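Local coordinates for MdbA protein (Corynebacterium matruchotii ATCC 14266, PDB 6BO0) that acts as a thiol-disulfide oxidoreductase of the DsbA family, probably forming disulfide bonds in exported proteins, at residues T17-K22 / D104-Y109; V28-D33 / V74-M79; S4-F9 / A133-I138; K127-L132 / K147-G152. One frame throughout, in Å; residues are numbered along the deposited sequence.

Contact 1: residues T17-K22 / D104-Y109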
loop_
_atom_site.group_PDB
_atom_site.type_symbol
_atom_site.label_atom_id
_atom_site.label_comp_id
_atom_site.label_asym_id
_atom_site.label_seq_id
_atom_site.Cartn_x
_atom_site.Cartn_y
_atom_site.Cartn_z
ATOM N N THR A 17 8.703 -1.406 -12.315
ATOM C CA THR A 17 8.212 -0.071 -12.021
ATOM C C THR A 17 9.205 0.955 -12.514
ATOM O O THR A 17 10.407 0.669 -12.674
ATOM C CB THR A 17 7.992 0.112 -10.510
ATOM O OG1 THR A 17 9.197 -0.174 -9.809
ATOM C CG2 THR A 17 6.894 -0.858 -9.985
ATOM N N ALA A 18 8.695 2.141 -12.814
ATOM C CA ALA A 18 9.526 3.299 -13.207
ATOM C C ALA A 18 9.023 4.504 -12.426
ATOM O O ALA A 18 8.608 5.511 -13.001
ATOM C CB ALA A 18 9.501 3.557 -14.711
ATOM N N PHE A 19 9.173 4.440 -11.124
ATOM C CA PHE A 19 8.853 5.551 -10.257
ATOM C C PHE A 19 9.574 5.391 -8.931
ATOM O O PHE A 19 10.266 4.371 -8.691
ATOM C CB PHE A 19 7.341 5.727 -10.065
ATOM C CG PHE A 19 6.616 4.489 -9.598
ATOM C CD1 PHE A 19 6.635 4.083 -8.266
ATOM C CD2 PHE A 19 5.926 3.705 -10.505
ATOM C CE1 PHE A 19 5.961 2.941 -7.863
ATOM C CE2 PHE A 19 5.238 2.576 -10.102
ATOM C CZ PHE A 19 5.268 2.181 -8.773
ATOM N N ASN A 20 9.509 6.439 -8.124
ATOM C CA ASN A 20 10.172 6.516 -6.831
ATOM C C ASN A 20 9.183 6.325 -5.703
ATOM O O ASN A 20 7.987 6.564 -5.859
ATOM C CB ASN A 20 10.833 7.892 -6.702
ATOM C CG ASN A 20 11.730 8.184 -7.858
ATOM O OD1 ASN A 20 12.517 7.313 -8.217
ATOM N ND2 ASN A 20 11.564 9.321 -8.488
ATOM N N ASN A 21 9.716 5.880 -4.570
ATOM C CA ASN A 21 8.932 5.664 -3.378
ATOM C C ASN A 21 9.585 6.366 -2.232
ATOM O O ASN A 21 10.781 6.173 -1.990
ATOM C CB ASN A 21 8.815 4.161 -3.025
ATOM C CG ASN A 21 10.174 3.455 -2.911
ATOM O OD1 ASN A 21 11.007 3.555 -3.817
ATOM N ND2 ASN A 21 10.389 2.719 -1.839
ATOM N N LYS A 22 8.818 7.131 -1.480
ATOM C CA LYS A 22 9.336 7.618 -0.217
ATOM C C LYS A 22 8.196 7.831 0.768
ATOM O O LYS A 22 7.043 7.892 0.391
ATOM C CB LYS A 22 10.183 8.861 -0.385
ATOM C CG LYS A 22 9.373 10.089 -0.656
ATOM C CD LYS A 22 10.253 11.330 -0.566
ATOM C CE LYS A 22 9.435 12.582 -0.248
ATOM N NZ LYS A 22 10.255 13.661 0.377
ATOM N N ASP A 104 13.242 0.090 1.057
ATOM C CA ASP A 104 13.492 -0.767 -0.057
ATOM C C ASP A 104 13.016 -0.107 -1.350
ATOM O O ASP A 104 12.791 1.099 -1.387
ATOM C CB ASP A 104 12.884 -2.159 0.199
ATOM C CG ASP A 104 13.744 -3.292 -0.343
ATOM O OD1 ASP A 104 13.885 -3.391 -1.586
ATOM O OD2 ASP A 104 14.280 -4.070 0.465
ATOM N N SER A 105 12.953 -0.872 -2.424
ATOM C CA SER A 105 12.709 -0.300 -3.735
ATOM C C SER A 105 11.209 -0.175 -4.031
ATOM O O SER A 105 10.352 -0.899 -3.501
ATOM C CB SER A 105 13.351 -1.140 -4.843
ATOM O OG SER A 105 12.677 -2.381 -4.965
ATOM N N ALA A 106 10.906 0.758 -4.918
ATOM C CA ALA A 106 9.558 0.937 -5.415
ATOM C C ALA A 106 9.020 -0.335 -6.041
ATOM O O ALA A 106 7.837 -0.694 -5.867
ATOM C CB ALA A 106 9.511 2.080 -6.429
ATOM N N GLN A 107 9.890 -1.074 -6.725
ATOM C CA GLN A 107 9.454 -2.269 -7.395
ATOM C C GLN A 107 9.012 -3.353 -6.376
ATOM O O GLN A 107 7.981 -4.035 -6.551
ATOM C CB GLN A 107 10.544 -2.787 -8.307
ATOM C CG GLN A 107 10.102 -3.971 -9.094
ATOM C CD GLN A 107 11.020 -4.207 -10.257
ATOM O OE1 GLN A 107 11.633 -5.256 -10.363
ATOM N NE2 GLN A 107 11.166 -3.205 -11.116
ATOM N N VAL A 108 9.827 -3.566 -5.352
ATOM C CA VAL A 108 9.483 -4.556 -4.337
ATOM C C VAL A 108 8.226 -4.110 -3.595
ATOM O O VAL A 108 7.330 -4.923 -3.330
ATOM C CB VAL A 108 10.679 -4.805 -3.400
ATOM C CG1 VAL A 108 10.292 -5.757 -2.279
ATOM C CG2 VAL A 108 11.841 -5.380 -4.159
ATOM N N TYR A 109 8.136 -2.824 -3.278
ATOM C CA TYR A 109 6.944 -2.299 -2.623
ATOM C C TYR A 109 5.685 -2.573 -3.452
ATOM O O TYR A 109 4.676 -3.066 -2.941
ATOM C CB TYR A 109 7.082 -0.798 -2.347
ATOM C CG TYR A 109 5.790 -0.235 -1.807
ATOM C CD1 TYR A 109 5.370 -0.499 -0.516
ATOM C CD2 TYR A 109 4.944 0.493 -2.610
ATOM C CE1 TYR A 109 4.153 -0.029 -0.031
ATOM C CE2 TYR A 109 3.714 0.952 -2.150
ATOM C CZ TYR A 109 3.329 0.699 -0.865
ATOM O OH TYR A 109 2.114 1.169 -0.438
HETATM O O HOH W 1 13.521 3.986 -2.935
#

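Contact 2: residues V28-D33 / V74-M79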
loop_
_atom_site.group_PDB
_atom_site.type_symbol
_atom_site.label_atom_id
_atom_site.label_comp_id
_atom_site.label_asym_id
_atom_site.label_seq_id
_atom_site.Cartn_x
_atom_site.Cartn_y
_atom_site.Cartn_z
ATOM N N VAL A 28 2.814 6.804 1.907
ATOM C CA VAL A 28 3.788 6.256 0.996
ATOM C C VAL A 28 3.563 6.950 -0.342
ATOM O O VAL A 28 2.517 6.756 -0.978
ATOM C CB VAL A 28 3.683 4.712 0.877
ATOM C CG1 VAL A 28 4.617 4.221 -0.208
ATOM C CG2 VAL A 28 3.967 4.022 2.205
ATOM N N GLN A 29 4.519 7.795 -0.724
ATOM C CA GLN A 29 4.393 8.623 -1.919
ATOM C C GLN A 29 5.068 7.915 -3.076
ATOM O O GLN A 29 6.258 7.578 -3.010
ATOM C CB GLN A 29 5.070 9.981 -1.656
ATOM C CG GLN A 29 5.079 10.959 -2.833
ATOM C CD GLN A 29 6.182 12.020 -2.701
ATOM O OE1 GLN A 29 7.306 11.855 -3.209
ATOM N NE2 GLN A 29 5.895 13.065 -1.968
ATOM N N LEU A 30 4.300 7.740 -4.142
ATOM C CA LEU A 30 4.776 7.177 -5.385
ATOM C C LEU A 30 4.692 8.252 -6.453
ATOM O O LEU A 30 3.617 8.767 -6.762
ATOM C CB LEU A 30 3.924 5.973 -5.802
ATOM C CG LEU A 30 3.717 4.919 -4.701
ATOM C CD1 LEU A 30 2.813 3.811 -5.247
ATOM C CD2 LEU A 30 5.042 4.325 -4.226
ATOM N N VAL A 31 5.822 8.569 -7.049
ATOM C CA VAL A 31 5.901 9.683 -8.005
ATOM C C VAL A 31 7.121 9.440 -8.859
ATOM O O VAL A 31 8.120 8.884 -8.397
ATOM C CB VAL A 31 5.964 11.073 -7.326
ATOM C CG1 VAL A 31 7.322 11.356 -6.714
ATOM C CG2 VAL A 31 5.589 12.160 -8.306
ATOM N N SER A 32 7.039 9.831 -10.118
ATOM C CA SER A 32 8.188 9.691 -10.961
ATOM C C SER A 32 8.887 11.002 -11.217
ATOM O O SER A 32 8.354 12.087 -10.976
ATOM C CB SER A 32 7.831 9.008 -12.239
ATOM O OG SER A 32 7.324 9.954 -13.128
ATOM N N ASP A 33 10.114 10.891 -11.706
ATOM C CA ASP A 33 10.891 12.050 -12.135
ATOM C C ASP A 33 10.223 12.824 -13.285
ATOM O O ASP A 33 10.573 13.966 -13.535
ATOM C CB ASP A 33 12.291 11.618 -12.585
ATOM C CG ASP A 33 13.191 11.174 -11.436
ATOM O OD1 ASP A 33 12.829 11.315 -10.241
ATOM O OD2 ASP A 33 14.306 10.681 -11.732
ATOM N N VAL A 74 0.882 9.635 -6.227
ATOM C CA VAL A 74 -0.046 8.837 -5.431
ATOM C C VAL A 74 0.476 8.729 -4.008
ATOM O O VAL A 74 1.634 8.328 -3.784
ATOM C CB VAL A 74 -0.266 7.441 -6.043
ATOM C CG1 VAL A 74 -0.956 6.498 -5.066
ATOM C CG2 VAL A 74 -1.065 7.523 -7.329
ATOM N N ASN A 75 -0.379 9.086 -3.069
ATOM C CA ASN A 75 -0.126 8.855 -1.644
ATOM C C ASN A 75 -0.954 7.671 -1.184
ATOM O O ASN A 75 -2.183 7.773 -1.041
ATOM C CB ASN A 75 -0.539 10.088 -0.858
ATOM C CG ASN A 75 0.362 11.272 -1.087
ATOM O OD1 ASN A 75 1.562 11.142 -1.275
ATOM N ND2 ASN A 75 -0.224 12.458 -1.010
ATOM N N ILE A 76 -0.294 6.548 -0.929
ATOM C CA ILE A 76 -0.938 5.399 -0.303
ATOM C C ILE A 76 -0.988 5.695 1.186
ATOM O O ILE A 76 0.052 5.853 1.830
ATOM C CB ILE A 76 -0.186 4.083 -0.592
ATOM C CG1 ILE A 76 -0.075 3.811 -2.097
ATOM C CG2 ILE A 76 -0.846 2.939 0.174
ATOM C CD1 ILE A 76 -1.374 3.587 -2.819
ATOM N N ARG A 77 -2.208 5.777 1.710
ATOM C CA ARG A 77 -2.471 6.139 3.096
ATOM C C ARG A 77 -3.118 4.954 3.809
ATOM O O ARG A 77 -4.322 4.788 3.845
ATOM C CB ARG A 77 -3.333 7.402 3.135
ATOM C CG ARG A 77 -2.581 8.619 2.637
ATOM C CD ARG A 77 -3.327 9.912 2.875
ATOM N NE ARG A 77 -2.580 11.094 2.431
ATOM C CZ ARG A 77 -1.582 11.647 3.082
ATOM N NH1 ARG A 77 -1.186 11.153 4.251
ATOM N NH2 ARG A 77 -0.976 12.710 2.582
ATOM N N THR A 78 -2.250 4.114 4.363
ATOM C CA THR A 78 -2.680 2.884 4.983
ATOM C C THR A 78 -3.307 3.142 6.338
ATOM O O THR A 78 -2.840 3.991 7.086
ATOM C CB THR A 78 -1.505 1.912 5.115
ATOM O OG1 THR A 78 -0.778 1.889 3.891
ATOM C CG2 THR A 78 -1.972 0.485 5.473
ATOM N N MET A 79 -4.370 2.374 6.610
ATOM C CA MET A 79 -5.122 2.416 7.857
ATOM C C MET A 79 -5.219 1.006 8.436
ATOM O O MET A 79 -4.847 0.023 7.793
ATOM C CB MET A 79 -6.510 3.043 7.634
ATOM C CG MET A 79 -6.398 4.521 7.195
ATOM S SD MET A 79 -7.922 5.435 7.190
ATOM C CE MET A 79 -8.723 4.367 6.110
HETATM O O HOH W 2 3.327 13.220 -1.002
#

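Contact 3: residues S4-F9 / A133-I138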
loop_
_atom_site.group_PDB
_atom_site.type_symbol
_atom_site.label_atom_id
_atom_site.label_comp_id
_atom_site.label_asym_id
_atom_site.label_seq_id
_atom_site.Cartn_x
_atom_site.Cartn_y
_atom_site.Cartn_z
ATOM N N SER A 4 5.131 -23.950 -0.350
ATOM C CA SER A 4 5.381 -24.310 -1.748
ATOM C C SER A 4 4.613 -23.365 -2.664
ATOM O O SER A 4 5.119 -22.979 -3.721
ATOM C CB SER A 4 5.034 -25.790 -2.036
ATOM O OG SER A 4 6.007 -26.672 -1.512
ATOM N N GLN A 5 3.405 -22.966 -2.249
ATOM C CA GLN A 5 2.632 -21.996 -3.030
ATOM C C GLN A 5 3.357 -20.658 -3.101
ATOM O O GLN A 5 3.407 -19.993 -4.152
ATOM C CB GLN A 5 1.245 -21.778 -2.408
ATOM C CG GLN A 5 0.269 -22.924 -2.628
ATOM C CD GLN A 5 -1.037 -22.725 -1.885
ATOM O OE1 GLN A 5 -1.057 -22.571 -0.660
ATOM N NE2 GLN A 5 -2.140 -22.717 -2.623
ATOM N N GLU A 6 3.886 -20.255 -1.958
ATOM C CA GLU A 6 4.492 -18.933 -1.831
ATOM C C GLU A 6 5.766 -18.767 -2.627
ATOM O O GLU A 6 6.056 -17.654 -3.070
ATOM C CB GLU A 6 4.745 -18.587 -0.374
ATOM C CG GLU A 6 3.454 -18.327 0.371
ATOM C CD GLU A 6 3.665 -18.033 1.839
ATOM O OE1 GLU A 6 2.673 -18.093 2.582
ATOM O OE2 GLU A 6 4.816 -17.750 2.245
ATOM N N GLU A 7 6.529 -19.849 -2.827
ATOM C CA GLU A 7 7.733 -19.748 -3.649
ATOM C C GLU A 7 7.393 -19.195 -5.031
ATOM O O GLU A 7 8.170 -18.388 -5.589
ATOM C CB GLU A 7 8.452 -21.093 -3.749
ATOM C CG GLU A 7 9.247 -21.453 -2.497
ATOM C CD GLU A 7 10.311 -20.424 -2.136
ATOM O OE1 GLU A 7 10.915 -19.833 -3.057
ATOM O OE2 GLU A 7 10.555 -20.201 -0.930
ATOM N N LYS A 8 6.223 -19.597 -5.550
ATOM C CA LYS A 8 5.798 -19.174 -6.899
ATOM C C LYS A 8 5.343 -17.718 -7.038
ATOM O O LYS A 8 5.149 -17.241 -8.195
ATOM C CB LYS A 8 4.726 -20.120 -7.465
ATOM C CG LYS A 8 5.290 -21.320 -8.226
ATOM C CD LYS A 8 6.180 -22.222 -7.376
ATOM C CE LYS A 8 7.668 -21.930 -7.548
ATOM N NZ LYS A 8 8.526 -22.948 -6.886
ATOM N N PHE A 9 5.191 -17.011 -5.915
ATOM C CA PHE A 9 4.836 -15.631 -5.888
ATOM C C PHE A 9 5.856 -14.850 -6.656
ATOM O O PHE A 9 5.512 -13.818 -7.161
ATOM C CB PHE A 9 4.782 -15.115 -4.421
ATOM C CG PHE A 9 3.527 -15.498 -3.658
ATOM C CD1 PHE A 9 2.578 -16.362 -4.222
ATOM C CD2 PHE A 9 3.307 -15.004 -2.388
ATOM C CE1 PHE A 9 1.433 -16.721 -3.522
ATOM C CE2 PHE A 9 2.170 -15.377 -1.675
ATOM C CZ PHE A 9 1.225 -16.216 -2.244
ATOM N N ALA A 133 7.908 -11.459 6.310
ATOM C CA ALA A 133 9.311 -11.256 5.958
ATOM C C ALA A 133 9.770 -12.274 4.911
ATOM O O ALA A 133 10.465 -11.919 3.957
ATOM C CB ALA A 133 10.177 -11.340 7.203
ATOM N N ASP A 134 9.371 -13.538 5.086
ATOM C CA ASP A 134 9.716 -14.580 4.102
ATOM C C ASP A 134 9.152 -14.215 2.725
ATOM O O ASP A 134 9.814 -14.425 1.698
ATOM C CB ASP A 134 9.170 -15.944 4.513
ATOM C CG ASP A 134 9.822 -16.503 5.747
ATOM O OD1 ASP A 134 10.965 -16.121 6.066
ATOM O OD2 ASP A 134 9.169 -17.350 6.386
ATOM N N MET A 135 7.919 -13.716 2.700
ATOM C CA MET A 135 7.287 -13.325 1.429
ATOM C C MET A 135 8.035 -12.153 0.763
ATOM O O MET A 135 8.247 -12.122 -0.446
ATOM C CB MET A 135 5.803 -12.987 1.672
ATOM C CG MET A 135 4.986 -14.184 2.146
ATOM S SD MET A 135 3.436 -13.684 2.907
ATOM C CE MET A 135 2.266 -14.187 1.689
ATOM N N ALA A 136 8.443 -11.209 1.599
ATOM C CA ALA A 136 9.215 -10.069 1.122
ATOM C C ALA A 136 10.527 -10.523 0.500
ATOM O O ALA A 136 10.947 -10.006 -0.550
ATOM C CB ALA A 136 9.456 -9.066 2.257
ATOM N N LYS A 137 11.188 -11.501 1.136
ATOM C CA LYS A 137 12.430 -12.039 0.583
ATOM C C LYS A 137 12.191 -12.647 -0.805
ATOM O O LYS A 137 12.955 -12.393 -1.742
ATOM C CB LYS A 137 13.029 -13.065 1.525
ATOM C CG LYS A 137 14.384 -13.607 1.070
ATOM C CD LYS A 137 14.985 -14.550 2.092
ATOM C CE LYS A 137 16.346 -15.061 1.637
ATOM N NZ LYS A 137 17.353 -13.975 1.548
ATOM N N ILE A 138 11.128 -13.429 -0.935
ATOM C CA ILE A 138 10.792 -14.054 -2.204
ATOM C C ILE A 138 10.565 -12.982 -3.296
ATOM O O ILE A 138 10.930 -13.182 -4.464
ATOM C CB ILE A 138 9.565 -14.984 -2.032
ATOM C CG1 ILE A 138 9.939 -16.224 -1.181
ATOM C CG2 ILE A 138 9.023 -15.446 -3.381
ATOM C CD1 ILE A 138 8.756 -16.987 -0.611
#

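Contact 4: residues K127-L132 / K147-G152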
loop_
_atom_site.group_PDB
_atom_site.type_symbol
_atom_site.label_atom_id
_atom_site.label_comp_id
_atom_site.label_asym_id
_atom_site.label_seq_id
_atom_site.Cartn_x
_atom_site.Cartn_y
_atom_site.Cartn_z
ATOM N N LYS A 127 -0.614 -14.979 8.857
ATOM C CA LYS A 127 0.783 -14.600 8.630
ATOM C C LYS A 127 1.270 -13.709 9.760
ATOM O O LYS A 127 0.722 -12.637 9.998
ATOM C CB LYS A 127 0.949 -13.867 7.293
ATOM C CG LYS A 127 0.563 -14.669 6.077
ATOM C CD LYS A 127 1.422 -15.887 5.868
ATOM C CE LYS A 127 0.860 -16.726 4.736
ATOM N NZ LYS A 127 1.576 -18.031 4.630
ATOM N N GLU A 128 2.306 -14.163 10.451
ATOM C CA GLU A 128 2.989 -13.328 11.407
ATOM C C GLU A 128 4.037 -12.489 10.667
ATOM O O GLU A 128 4.310 -12.727 9.482
ATOM C CB GLU A 128 3.623 -14.171 12.510
ATOM C CG GLU A 128 2.597 -14.949 13.326
ATOM C CD GLU A 128 1.554 -14.050 13.986
ATOM O OE1 GLU A 128 1.862 -12.951 14.483
ATOM O OE2 GLU A 128 0.399 -14.482 14.040
ATOM N N LEU A 129 4.655 -11.547 11.374
ATOM C CA LEU A 129 5.686 -10.743 10.746
ATOM C C LEU A 129 6.792 -11.603 10.148
ATOM O O LEU A 129 7.301 -11.280 9.079
ATOM C CB LEU A 129 6.254 -9.750 11.743
ATOM C CG LEU A 129 5.323 -8.574 12.043
ATOM C CD1 LEU A 129 5.848 -7.823 13.245
ATOM C CD2 LEU A 129 5.178 -7.634 10.852
ATOM N N LYS A 130 7.188 -12.700 10.803
ATOM C CA LYS A 130 8.254 -13.524 10.219
ATOM C C LYS A 130 7.832 -14.134 8.875
ATOM O O LYS A 130 8.663 -14.358 8.001
ATOM C CB LYS A 130 8.682 -14.641 11.188
ATOM C CG LYS A 130 7.619 -15.678 11.529
ATOM C CD LYS A 130 8.048 -16.629 12.624
ATOM C CE LYS A 130 7.029 -17.738 12.755
ATOM N NZ LYS A 130 7.138 -18.648 11.586
ATOM N N ASP A 131 6.548 -14.440 8.739
ATOM C CA ASP A 131 6.018 -15.016 7.510
ATOM C C ASP A 131 5.963 -13.966 6.402
ATOM O O ASP A 131 6.293 -14.233 5.238
ATOM C CB ASP A 131 4.624 -15.613 7.748
ATOM C CG ASP A 131 4.625 -16.643 8.842
ATOM O OD1 ASP A 131 5.420 -17.600 8.737
ATOM O OD2 ASP A 131 3.877 -16.466 9.823
ATOM N N LEU A 132 5.514 -12.776 6.760
ATOM C CA LEU A 132 5.527 -11.647 5.834
ATOM C C LEU A 132 6.940 -11.304 5.398
ATOM O O LEU A 132 7.167 -10.963 4.239
ATOM C CB LEU A 132 4.817 -10.463 6.466
ATOM C CG LEU A 132 3.338 -10.678 6.694
ATOM C CD1 LEU A 132 2.784 -9.680 7.708
ATOM C CD2 LEU A 132 2.563 -10.575 5.402
ATOM N N LYS A 147 14.881 -8.606 7.631
ATOM C CA LYS A 147 15.097 -8.626 9.078
ATOM C C LYS A 147 14.170 -7.633 9.802
ATOM O O LYS A 147 13.575 -7.964 10.822
ATOM C CB LYS A 147 16.558 -8.311 9.374
ATOM C CG LYS A 147 16.916 -8.367 10.848
ATOM C CD LYS A 147 18.255 -7.722 11.134
ATOM C CE LYS A 147 19.368 -8.530 10.554
ATOM N NZ LYS A 147 20.655 -7.900 10.931
ATOM N N LYS A 148 14.078 -6.400 9.284
ATOM C CA LYS A 148 13.281 -5.392 9.959
ATOM C C LYS A 148 11.808 -5.777 9.970
ATOM O O LYS A 148 11.088 -5.458 10.922
ATOM C CB LYS A 148 13.442 -4.045 9.306
ATOM C CG LYS A 148 14.770 -3.381 9.650
ATOM C CD LYS A 148 14.761 -1.968 9.106
ATOM C CE LYS A 148 16.088 -1.289 9.225
ATOM N NZ LYS A 148 15.884 0.135 8.881
ATOM N N ILE A 149 11.316 -6.406 8.890
ATOM C CA ILE A 149 9.923 -6.883 8.902
ATOM C C ILE A 149 9.730 -7.916 10.015
ATOM O O ILE A 149 8.829 -7.808 10.857
ATOM C CB ILE A 149 9.517 -7.476 7.544
ATOM C CG1 ILE A 149 9.532 -6.396 6.449
ATOM C CG2 ILE A 149 8.123 -8.110 7.658
ATOM C CD1 ILE A 149 9.375 -6.924 5.049
ATOM N N ALA A 150 10.581 -8.931 10.039
ATOM C CA ALA A 150 10.425 -10.002 11.027
ATOM C C ALA A 150 10.501 -9.461 12.449
ATOM O O ALA A 150 9.797 -9.931 13.330
ATOM C CB ALA A 150 11.495 -11.076 10.818
ATOM N N ASP A 151 11.379 -8.479 12.657
ATOM C CA ASP A 151 11.606 -7.914 13.975
ATOM C C ASP A 151 10.540 -6.891 14.393
ATOM O O ASP A 151 10.507 -6.441 15.540
ATOM C CB ASP A 151 12.962 -7.211 14.032
ATOM C CG ASP A 151 14.120 -8.127 13.842
ATOM O OD1 ASP A 151 13.958 -9.368 13.809
ATOM O OD2 ASP A 151 15.249 -7.591 13.771
ATOM N N GLY A 152 9.672 -6.489 13.477
ATOM C CA GLY A 152 8.720 -5.439 13.790
ATOM C C GLY A 152 9.358 -4.115 14.145
ATOM O O GLY A 152 8.837 -3.345 14.939
#

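Contact 1: residues T17-K22 / D104-Y109
N21 and T17 each carry a polar group turned back between their own backbone N and carbonyl carbon: CG of N21 (chi1 54°) and OG1 of T17 (chi1 56°). In both cases the CB already points at the loop and first helical turn of 104-109, and the turn keeps the amide and the hydroxyl close to the main chain, beside A106 and Q107.

A hydrogen bond across the segments runs from N21 ND2 to D104 O, 2.9 Å. It is nearly straight at the hydrogen (172°), and the carbonyl oxygen lies in the plane of the N21 amide, whereas the donor stands above the carbonyl plane of D104. Asparagine suits the place because its short side chain can reach the carbonyl left at the end of helix 89-103; ND2 also makes a weak hydrogen bond to A101 O. A water lies 2.7 Å from N21 OD1.

A106 fits as a small residue. Its CB lies 3.3 Å from F19 O and, oblique to the ring, 3.9 Å from F19 CE1, with N21 OD1 also close. T17 OG1 closes the other end, 3.2 Å from Q107 CA, while T17 CB lies over one face of the F19 ring. S105, the N-cap of the helix, accepts at OG from V108 N (3.1 Å). D104 OD2 bonds to T145 OG1 and K142 N, while OD1 accepts from S105 N.

Here edge strand 20-24 of the thioredoxin-like sheet meets the start of helix 106-118, part of the helical insertion that marks the DsbA family.

Contact 2: residues V28-D33 / V74-M79
V28 and I76 face each other as a hydrogen-bonded antiparallel pair, and both side chains rise on the same face of the sheet, V28 CB to I76 CB 4.2 Å. One pair further on, L30 and V74 repeat the arrangement, CB to CB 4.4 Å. From its own pair L30 reaches diagonally toward I76. Its CG is anti to the carbonyl carbon (chi1 -50°), and an extended chi2 (178°) then carries CD1 to 4.3 Å from I76 CG1, against the isoleucine branch. Beta-branched V28, V74 and I76 suit extended strands, and their methyl groups give this face a knobbly apolar surface. Y109 rests on V28 and I76, and F19 on L30.

The other face is polar. Q29 and N75, a non-hydrogen-bonded pair, lie side by side and point the same way, with amide planes 32° apart. N75 OD1 settles against the aliphatic root of the glutamine, 3.7 Å from Q29 CB. Further out, a water spans the gap, accepting from Q29 NE2 at 2.7 Å and donating to N75 OD1. N75 ND2 donates to D42 OD1 on strand 39-45.

Four backbone bonds hold the strands in register, among them L30 N to V74 O, 2.8 Å. Q29 CA adds a CH...O contact to V74 O.

The chemistry implies a two-sided sheet: an apolar face met by Y109 of helix 106-118, and a buried polar face where a water bridges Q29 NE2 and N75 OD1 and D42 takes N75 ND2.

Contact 3: residues S4-F9 / A133-I138
I138 and M135 of helix 129-138, in the helical domain typical of DsbA proteins, receive the short N-terminal helix 3-7 and the turn that follows it. No hydrogen bond links the segments; the fit is one of side chains laid against backbone, carboxylate oxygens and a ring edge. I138 is the main knob: its CG2, anti to the backbone N, lies 3.7 Å from E6 O, and the same methyl comes to 4.4 Å from F9 CB. A branched aliphatic residue suits this spot because it offers two arms to the turn. M135 reaches out on a chain bent at chi3 (109°), which takes its CE to the edge of the F9 ring, in the ring plane, 3.6 Å from CE2. Farther back on the same side chain, M135 CG touches E6 OE2 at 3.6 Å.

Outside this first shell, E6 OE1 is modelled very close to K127 NZ, so the ion pair is likely but its geometry doubtful. F9 meets Y13 edge-to-face, and M115 of helix 106-118 touches both F9 and M135. Within the turn F9 N donates to E6 O (3.0 Å), and E6 CA stands 3.9 Å above the centre of the F9 ring.

Contact 4: residues K127-L132 / K147-G152
A Schellman motif at G152, which ends helix 143-151, lies beside the first turn of helix 129-138, where L129 meets it. Here L129 CD1 packs 3.8 Å from G152 CA, with no side chain to come between. Glycine also suits the positive phi of 62° that the motif requires. The leucine sits on the last turn of the partner helix: its CB is 3.3 Å from I149 O, a carbonyl that also takes the backbone bond from G152 N, 3.1 Å. I149 answers from its own side. Its CG2, anti to the backbone N, lies against the first turn of the other helix, 3.6 Å from L129 O and 4.2 Å from L132 CB.

Both helices belong to the all-helical insertion that DsbA-like proteins carry within the thioredoxin fold, and they follow one another in the chain. The main chains approach to 4.2 Å between K130 CA and A150 CA; the small A150 allows it, its CB lying 4.1 Å from K130 CA. I149 continues inward onto A96 and T99 of helix 89-103, so a bulky branched residue is in keeping with its buried place.

E128 occupies the N-cap of helix 129-138. Its backbone N donates to D131 OD2 (2.9 Å), on the anti lone pair of that oxygen, while its own carboxylate pairs with K92. K130 CB points away from the partner helix, and its NZ makes a weak salt bridge to D131 OD1.

In the fold
Contacts 1 and 2 form one continuous region, their centres 10 Å apart: strands 20-24 and 27-31 pair directly, and Y109 of contact 1 packs on I76 of contact 2. Contacts 3 and 4 share helix 129-138, with centres 13 Å apart, and are joined by I149 packing on A133 and A136 and by an E6 to K127 ion pair of doubtful geometry. Contact 2 lies across the chain's centre from both, about 24 Å from contact 3 and 22 Å from contact 4, centre to centre. None includes the modified C49, seen as S-hydroxycysteine just before helix 51-68; contact 1 touches that helix through T17 and F19.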